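Local coordinates for protein SAM-dependent methyltransferase (Anabaena variabilis ATCC 29413, PDB 3GGD) that binds S-adenosyl-L-homocysteine and probably transfers methyl groups from S-adenosylmethionine, at residues G133-P138 and I162-G167. Sequence-based numbering, arbitrary orientation.
Sequences GFHHIP and IELGTG. With SAH (S-adenosyl-L-homocysteine), chain E; SO4 (sulfate ion), chain G.
Three hydrogen bonds tie the loop 133-138 to the carboxylate of Glu163, near the end of strand 158-164. The Glu163 chain is bent (chi2 -65°), which brings the carboxylate up to three successive backbone amides. Gly133 N donates a rather bent hydrogen bond to Glu163 OE2 (2.9 Å), on the syn lone pair. Phe134 N and His135 N both donate to Glu163 OE1, at 3.0 Å and 2.9 Å, from above the carboxylate plane. This buried grip holds the carboxylate's rotation, and the three N-H groups would tend to stabilise its negative charge. An alanine here would remove the acceptor of all three amides and would probably loosen the turn that follows Gly133.

Leu164 lies alongside His135, and its CG sits over the centre of the imidazole in a CH-pi contact, 3.8 Å from the centroid. His136 CB covers the opposite face, nearer the rim. Phe134 CB rests 3.4 Å from Glu163 CD, while its ring leads away to Phe199 and helix 142-153.

Glu163 OE1 lies at the His135 ring edge, 3.4 Å from His135 CD2. The ring nitrogens bond elsewhere: ND1 accepts from Gly197 N, and NE2 is hydrogen-bonded to an unidentified molecule, probably from the crystallisation liquor.

Phe134 to Ile137 form a type I beta turn, closed by Ile137 N to Phe134 O. Within this turn His136 lines the ligand pocket, with NE2 3.6 Å from SAH C5'. The arrangement belongs to the Rossmann-like class I methyltransferase fold, where the loop after the fourth strand borders the S-adenosyl-L-homocysteine site and is here held by the neighbouring fifth strand.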
ATOM      1  N   GLY A 133       0.957  -0.773  -1.683  1.00 62.32           N
ATOM      2  CA  GLY A 133       1.734  -1.861  -1.104  1.00 62.77           C
ATOM      3  C   GLY A 133       2.641  -2.558  -2.087  1.00 63.01           C
ATOM      4  O   GLY A 133       3.449  -3.383  -1.680  1.00 63.41           O
ATOM      5  N   PHE A 134       2.587  -2.200  -3.376  1.00 62.17           N
ATOM      6  CA  PHE A 134       3.316  -2.967  -4.396  1.00 61.65           C
ATOM      7  C   PHE A 134       4.393  -2.188  -5.174  1.00 61.19           C
ATOM      8  O   PHE A 134       5.454  -2.739  -5.511  1.00 60.37           O
ATOM      9  CB  PHE A 134       2.290  -3.503  -5.404  1.00 63.39           C
ATOM     10  CG  PHE A 134       2.405  -5.006  -5.702  1.00 61.23           C
ATOM     11  CD1 PHE A 134       3.596  -5.584  -6.034  1.00 64.42           C
ATOM     12  CD2 PHE A 134       1.272  -5.795  -5.729  1.00 65.33           C
ATOM     13  CE1 PHE A 134       3.679  -6.939  -6.338  1.00 65.39           C
ATOM     14  CE2 PHE A 134       1.343  -7.169  -6.025  1.00 65.65           C
ATOM     15  CZ  PHE A 134       2.561  -7.728  -6.325  1.00 64.22           C
ATOM     16  N   HIS A 135       4.117  -0.917  -5.482  1.00 60.16           N
ATOM     17  CA  HIS A 135       4.945  -0.172  -6.443  1.00 59.53           C
ATOM     18  C   HIS A 135       6.386  -0.016  -5.951  1.00 59.63           C
ATOM     19  O   HIS A 135       7.318  -0.026  -6.755  1.00 59.80           O
ATOM     20  CB  HIS A 135       4.332   1.189  -6.728  1.00 59.24           C
ATOM     21  CG  HIS A 135       4.503   2.154  -5.596  1.00 59.47           C
ATOM     22  ND1 HIS A 135       5.591   2.991  -5.491  1.00 58.40           N
ATOM     23  CD2 HIS A 135       3.753   2.377  -4.493  1.00 60.65           C
ATOM     24  CE1 HIS A 135       5.502   3.698  -4.378  1.00 60.48           C
ATOM     25  NE2 HIS A 135       4.404   3.334  -3.745  1.00 60.76           N
ATOM     26  N   HIS A 136       6.582   0.072  -4.635  1.00 60.02           N
ATOM     27  CA  HIS A 136       7.935   0.233  -4.085  1.00 60.64           C
ATOM     28  C   HIS A 136       8.694  -1.087  -3.927  1.00 59.99           C
ATOM     29  O   HIS A 136       9.898  -1.072  -3.607  1.00 58.92           O
ATOM     30  CB  HIS A 136       7.865   0.936  -2.725  1.00 60.92           C
ATOM     31  CG  HIS A 136       6.943   0.253  -1.779  1.00 62.57           C
ATOM     32  ND1 HIS A 136       7.297  -0.893  -1.089  1.00 62.91           N
ATOM     33  CD2 HIS A 136       5.666   0.536  -1.426  1.00 64.09           C
ATOM     34  CE1 HIS A 136       6.270  -1.279  -0.353  1.00 62.16           C
ATOM     35  NE2 HIS A 136       5.271  -0.437  -0.551  1.00 63.80           N
ATOM     36  N   ILE A 137       8.015  -2.223  -4.111  1.00 59.33           N
ATOM     37  CA  ILE A 137       8.679  -3.517  -3.981  1.00 59.53           C
ATOM     38  C   ILE A 137       9.651  -3.731  -5.140  1.00 59.25           C
ATOM     39  O   ILE A 137       9.288  -3.568  -6.315  1.00 58.79           O
ATOM     40  CB  ILE A 137       7.658  -4.697  -3.889  1.00 60.38           C
ATOM     41  CG1 ILE A 137       6.720  -4.521  -2.680  1.00 60.76           C
ATOM     42  CG2 ILE A 137       8.381  -6.080  -3.837  1.00 58.31           C
ATOM     43  CD1 ILE A 137       7.323  -4.809  -1.287  1.00 61.15           C
ATOM     44  N   PRO A 138      10.912  -4.069  -4.836  1.00 59.40           N
ATOM     45  CA  PRO A 138      11.820  -4.379  -5.938  1.00 59.60           C
ATOM     46  C   PRO A 138      11.204  -5.432  -6.868  1.00 59.67           C
ATOM     47  O   PRO A 138      10.595  -6.395  -6.390  1.00 58.88           O
ATOM     48  CB  PRO A 138      13.058  -4.939  -5.221  1.00 58.98           C
ATOM     49  CG  PRO A 138      13.006  -4.249  -3.894  1.00 59.06           C
ATOM     50  CD  PRO A 138      11.577  -4.211  -3.533  1.00 59.54           C
ATOM     51  N   ILE A 162      -4.516   0.139  -5.057  1.00 61.11           N
ATOM     52  CA  ILE A 162      -4.208   1.411  -5.711  1.00 60.39           C
ATOM     53  C   ILE A 162      -2.696   1.627  -5.496  1.00 60.86           C
ATOM     54  O   ILE A 162      -2.169   1.483  -4.390  1.00 60.09           O
ATOM     55  CB  ILE A 162      -5.111   2.568  -5.213  1.00 61.01           C
ATOM     56  CG1 ILE A 162      -4.774   3.849  -6.001  1.00 60.75           C
ATOM     57  CG2 ILE A 162      -5.023   2.734  -3.628  1.00 57.61           C
ATOM     58  CD1 ILE A 162      -5.661   5.096  -5.693  1.00 59.63           C
ATOM     59  N   GLU A 163      -2.011   1.880  -6.602  1.00 60.75           N
ATOM     60  CA  GLU A 163      -0.567   1.947  -6.645  1.00 60.39           C
ATOM     61  C   GLU A 163      -0.149   3.169  -7.457  1.00 60.03           C
ATOM     62  O   GLU A 163      -0.965   3.768  -8.146  1.00 59.45           O
ATOM     63  CB  GLU A 163      -0.032   0.666  -7.326  1.00 60.51           C
ATOM     64  CG  GLU A 163      -0.333  -0.608  -6.549  1.00 60.90           C
ATOM     65  CD  GLU A 163       0.356  -0.663  -5.202  1.00 64.04           C
ATOM     66  OE1 GLU A 163       1.436  -0.021  -5.069  1.00 62.95           O
ATOM     67  OE2 GLU A 163      -0.203  -1.312  -4.258  1.00 64.97           O
ATOM     68  N   LEU A 164       1.124   3.531  -7.381  1.00 59.40           N
ATOM     69  CA  LEU A 164       1.651   4.563  -8.263  1.00 60.34           C
ATOM     70  C   LEU A 164       1.803   3.894  -9.606  1.00 60.50           C
ATOM     71  O   LEU A 164       2.274   2.756  -9.677  1.00 60.25           O
ATOM     72  CB  LEU A 164       2.965   5.139  -7.737  1.00 60.03           C
ATOM     73  CG  LEU A 164       2.873   5.802  -6.340  1.00 61.38           C
ATOM     74  CD1 LEU A 164       4.157   6.579  -5.967  1.00 62.17           C
ATOM     75  CD2 LEU A 164       1.655   6.718  -6.228  1.00 60.33           C
ATOM     76  N   GLY A 165       1.372   4.586 -10.655  1.00 60.88           N
ATOM     77  CA  GLY A 165       1.327   4.017 -11.982  1.00 61.64           C
ATOM     78  C   GLY A 165       2.350   4.596 -12.947  1.00 62.34           C
ATOM     79  O   GLY A 165       3.291   5.308 -12.554  1.00 62.78           O
ATOM     80  N   THR A 166       2.183   4.241 -14.212  1.00 62.27           N
ATOM     81  CA  THR A 166       3.044   4.739 -15.283  1.00 62.49           C
ATOM     82  C   THR A 166       3.085   6.254 -15.171  1.00 63.15           C
ATOM     83  O   THR A 166       2.047   6.918 -14.964  1.00 63.09           O
ATOM     84  CB  THR A 166       2.493   4.331 -16.664  1.00 62.06           C
ATOM     85  OG1 THR A 166       2.366   2.912 -16.676  1.00 62.66           O
ATOM     86  CG2 THR A 166       3.416   4.790 -17.817  1.00 58.61           C
ATOM     87  N   GLY A 167       4.286   6.793 -15.278  1.00 63.34           N
ATOM     88  CA  GLY A 167       4.457   8.231 -15.144  1.00 63.72           C
ATOM     89  C   GLY A 167       4.959   8.617 -13.775  1.00 63.78           C
ATOM     90  O   GLY A 167       5.395   9.727 -13.569  1.00 63.80           O
TER
HETATM   91  N   SAH E 248      -1.315   1.357   3.091  1.00 47.95           N
HETATM   92  CA  SAH E 248      -0.720   2.369   4.002  1.00 49.38           C
HETATM   93  CB  SAH E 248       0.820   2.430   3.938  1.00 49.33           C
HETATM   94  CG  SAH E 248       1.509   2.680   2.584  1.00 48.24           C
HETATM   95  SD  SAH E 248       3.301   2.817   2.717  1.00 40.72           S
HETATM   96  C   SAH E 248      -1.289   3.757   3.748  1.00 49.97           C
HETATM   97  O   SAH E 248      -1.224   4.638   4.642  1.00 50.80           O
HETATM   98  OXT SAH E 248      -1.792   4.036   2.660  1.00 48.90           O
HETATM   99  C5' SAH E 248       3.792   1.162   2.322  1.00 48.21           C
HETATM  100  C4' SAH E 248       3.620   0.181   3.519  1.00 48.86           C
HETATM  101  O4' SAH E 248       4.009  -1.153   3.114  1.00 48.08           O
HETATM  102  C3' SAH E 248       4.467   0.467   4.772  1.00 46.81           C
HETATM  103  O3' SAH E 248       3.687   0.530   5.954  1.00 47.64           O
HETATM  104  C2' SAH E 248       5.421  -0.717   4.866  1.00 47.91           C
HETATM  105  O2' SAH E 248       5.925  -1.022   6.183  1.00 47.29           O
HETATM  106  C1' SAH E 248       4.616  -1.823   4.210  1.00 48.00           C
HETATM  107  N9  SAH E 248       5.427  -2.956   3.748  1.00 47.52           N
HETATM  108  C8  SAH E 248       6.617  -2.846   3.096  1.00 48.12           C
HETATM  109  N7  SAH E 248       7.085  -4.067   2.787  1.00 47.45           N
HETATM  110  C5  SAH E 248       6.175  -4.969   3.265  1.00 47.55           C
HETATM  111  C6  SAH E 248       6.110  -6.425   3.316  1.00 48.56           C
HETATM  112  N6  SAH E 248       7.155  -7.088   2.768  1.00 48.57           N
HETATM  113  N1  SAH E 248       5.071  -7.033   3.908  1.00 47.31           N
HETATM  114  C2  SAH E 248       4.067  -6.291   4.473  1.00 48.68           C
HETATM  115  N3  SAH E 248       4.096  -4.958   4.467  1.00 46.69           N
HETATM  116  C4  SAH E 248       5.108  -4.259   3.918  1.00 45.85           C
HETATM  117  S   SO4 G 250       7.746   6.417 -15.433  1.00 92.32           S
HETATM  118  O1  SO4 G 250       7.520   7.827 -15.108  1.00 90.20           O
HETATM  119  O2  SO4 G 250       8.883   6.273 -16.357  1.00 92.41           O
HETATM  120  O3  SO4 G 250       6.503   5.773 -15.929  1.00 91.11           O
HETATM  121  O4  SO4 G 250       8.149   5.717 -14.209  1.00 95.51           O